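Local structure of motility hub protein FimV (Pseudomonas aeruginosa, 4MBQ) at residues Ala19-Leu24 with Arg38-Glu43. The protein acts as an inner-membrane hub that activates the adenylate cyclase CyaB and supports type IV pilus assembly and twitching motility, this chain being its C-terminal tetratricopeptide repeat piece. Residues are numbered along the deposited sequence; the frame is centred on the assembly and turned at random.
Sequences ATKLDL and RDILDE
Ile40 and Lys21 bury equal shares of surface where segment 19-24 of helix 15-30 packs on segment 38-43 of helix 34-47, the two running antiparallel at 161° with axes 9.0 Å apart at closest approach. Ile40 leaves its helix toward the opposing one and divides its two branches between neighbouring turns. Its CG2, anti to the backbone N, presses on the backbone of Lys21, 3.2 Å from the carbonyl O, and also meets Lys21 CB. The longer branch carries CD1 to 3.8 Å from Leu24 CB. A beta-branched residue suits this place, since one compact side chain fills both sites.

Lys21 also sets out toward the partner helix, its CG beside its own backbone N (chi1 -72°) and the chain beyond fully extended. While CB rests against Ile40 CG2, the run of CD and CE leads past Glu43 to NZ at the edge of the contact. There NZ forms a salt bridge with Glu43 OE1 at 3.0 Å, approaching from above the carboxylate plane, 41° out of it; the two side chains cross at about a right angle. Glu47, one turn further along the same helix, gives NZ a second carboxylate, so the lysine charge is shared between two acids of helix 34-47.

On another side of the interface, Leu22 and Leu41 both start away from the opposing helix, yet their ends come nearer and the CD2 methyls meet at 3.9 Å, the two side chains crossing at about a right angle. Leu41 also packs on Leu59 and Leu60 of helix 50-62, while Leu22 touches Gln52 there, linking this pair to the third helix. Here apolar side chains lie between the helices and the salt bridge at the edge; two antiparallel helices packed in this way form the helix-turn-helix hairpin of the tetratricopeptide repeat.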
loop_
_atom_site.group_PDB
_atom_site.type_symbol
_atom_site.label_atom_id
_atom_site.label_comp_id
_atom_site.label_asym_id
_atom_site.label_seq_id
_atom_site.Cartn_x
_atom_site.Cartn_y
_atom_site.Cartn_z
ATOM N N ALA B 19 -7.797 -4.912 -8.891
ATOM C CA ALA B 19 -7.909 -3.490 -8.587
ATOM C C ALA B 19 -7.037 -3.128 -7.387
ATOM O O ALA B 19 -6.363 -2.098 -7.386
ATOM C CB ALA B 19 -9.359 -3.116 -8.326
ATOM N N THR B 20 -7.053 -3.986 -6.372
ATOM C CA THR B 20 -6.227 -3.792 -5.186
ATOM C C THR B 20 -4.747 -3.848 -5.541
ATOM O O THR B 20 -3.952 -3.031 -5.075
ATOM C CB THR B 20 -6.516 -4.860 -4.116
ATOM O OG1 THR B 20 -7.905 -4.831 -3.768
ATOM C CG2 THR B 20 -5.679 -4.605 -2.869
ATOM N N LYS B 21 -4.383 -4.817 -6.373
ATOM C CA LYS B 21 -2.992 -4.988 -6.769
ATOM C C LYS B 21 -2.497 -3.824 -7.624
ATOM O O LYS B 21 -1.326 -3.460 -7.563
ATOM C CB LYS B 21 -2.795 -6.331 -7.482
ATOM C CG LYS B 21 -2.890 -7.525 -6.537
ATOM C CD LYS B 21 -2.786 -8.855 -7.266
ATOM C CE LYS B 21 -2.834 -10.013 -6.272
ATOM N NZ LYS B 21 -2.796 -11.339 -6.939
ATOM N N LEU B 22 -3.395 -3.236 -8.408
ATOM C CA LEU B 22 -3.048 -2.075 -9.219
ATOM C C LEU B 22 -2.669 -0.890 -8.334
ATOM O O LEU B 22 -1.713 -0.168 -8.619
ATOM C CB LEU B 22 -4.201 -1.697 -10.150
ATOM C CG LEU B 22 -4.294 -2.494 -11.452
ATOM C CD1 LEU B 22 -5.557 -2.136 -12.223
ATOM C CD2 LEU B 22 -3.060 -2.239 -12.297
ATOM N N ASP B 23 -3.420 -0.695 -7.258
ATOM C CA ASP B 23 -3.111 0.377 -6.317
ATOM C C ASP B 23 -1.833 0.081 -5.537
ATOM O O ASP B 23 -1.062 0.990 -5.239
ATOM C CB ASP B 23 -4.290 0.640 -5.379
ATOM C CG ASP B 23 -5.344 1.527 -6.014
ATOM O OD1 ASP B 23 -4.982 2.583 -6.577
ATOM O OD2 ASP B 23 -6.536 1.168 -5.962
ATOM N N LEU B 24 -1.603 -1.193 -5.229
ATOM C CA LEU B 24 -0.361 -1.606 -4.581
ATOM C C LEU B 24 0.835 -1.347 -5.489
ATOM O O LEU B 24 1.896 -0.929 -5.027
ATOM C CB LEU B 24 -0.406 -3.086 -4.192
ATOM C CG LEU B 24 -1.213 -3.461 -2.951
ATOM C CD1 LEU B 24 -0.915 -4.896 -2.544
ATOM C CD2 LEU B 24 -0.922 -2.501 -1.812
ATOM N N ARG B 38 6.681 -4.330 -10.733
ATOM C CA ARG B 38 6.614 -5.240 -11.874
ATOM C C ARG B 38 6.078 -6.619 -11.494
ATOM O O ARG B 38 5.265 -7.196 -12.218
ATOM C CB ARG B 38 7.986 -5.373 -12.540
ATOM C CG ARG B 38 8.477 -4.091 -13.193
ATOM C CD ARG B 38 9.794 -4.306 -13.914
ATOM N NE ARG B 38 10.278 -3.077 -14.534
ATOM C CZ ARG B 38 11.271 -2.338 -14.050
ATOM N NH1 ARG B 38 11.897 -2.710 -12.943
ATOM N NH2 ARG B 38 11.645 -1.233 -14.680
ATOM N N ASP B 39 6.536 -7.143 -10.361
ATOM C CA ASP B 39 6.071 -8.439 -9.874
ATOM C C ASP B 39 4.564 -8.426 -9.627
ATOM O O ASP B 39 3.861 -9.379 -9.964
ATOM C CB ASP B 39 6.811 -8.834 -8.594
ATOM C CG ASP B 39 8.305 -8.989 -8.806
ATOM O OD1 ASP B 39 8.744 -8.984 -9.975
ATOM O OD2 ASP B 39 9.039 -9.128 -7.804
ATOM N N ILE B 40 4.075 -7.336 -9.045
ATOM C CA ILE B 40 2.651 -7.182 -8.769
ATOM C C ILE B 40 1.845 -7.014 -10.053
ATOM O O ILE B 40 0.768 -7.594 -10.200
ATOM C CB ILE B 40 2.386 -5.978 -7.848
ATOM C CG1 ILE B 40 2.956 -6.240 -6.456
ATOM C CG2 ILE B 40 0.900 -5.694 -7.747
ATOM C CD1 ILE B 40 2.501 -5.232 -5.426
ATOM N N LEU B 41 2.369 -6.214 -10.977
ATOM C CA LEU B 41 1.695 -5.965 -12.247
ATOM C C LEU B 41 1.611 -7.219 -13.115
ATOM O O LEU B 41 0.682 -7.368 -13.910
ATOM C CB LEU B 41 2.380 -4.827 -13.008
ATOM C CG LEU B 41 2.168 -3.438 -12.398
ATOM C CD1 LEU B 41 3.068 -2.401 -13.054
ATOM C CD2 LEU B 41 0.707 -3.032 -12.508
ATOM N N ASP B 42 2.581 -8.118 -12.960
ATOM C CA ASP B 42 2.563 -9.392 -13.678
ATOM C C ASP B 42 1.317 -10.175 -13.285
ATOM O O ASP B 42 0.722 -10.872 -14.105
ATOM C CB ASP B 42 3.820 -10.208 -13.363
ATOM C CG ASP B 42 3.894 -11.502 -14.155
ATOM O OD1 ASP B 42 3.435 -11.520 -15.316
ATOM O OD2 ASP B 42 4.415 -12.502 -13.617
ATOM N N GLU B 43 0.920 -10.036 -12.025
ATOM C CA GLU B 43 -0.259 -10.718 -11.510
ATOM C C GLU B 43 -1.541 -10.067 -12.030
ATOM O O GLU B 43 -2.514 -10.754 -12.334
ATOM C CB GLU B 43 -0.230 -10.735 -9.983
ATOM C CG GLU B 43 1.043 -11.351 -9.417
ATOM C CD GLU B 43 1.071 -11.376 -7.901
ATOM O OE1 GLU B 43 0.149 -10.812 -7.276
ATOM O OE2 GLU B 43 2.017 -11.965 -7.337
#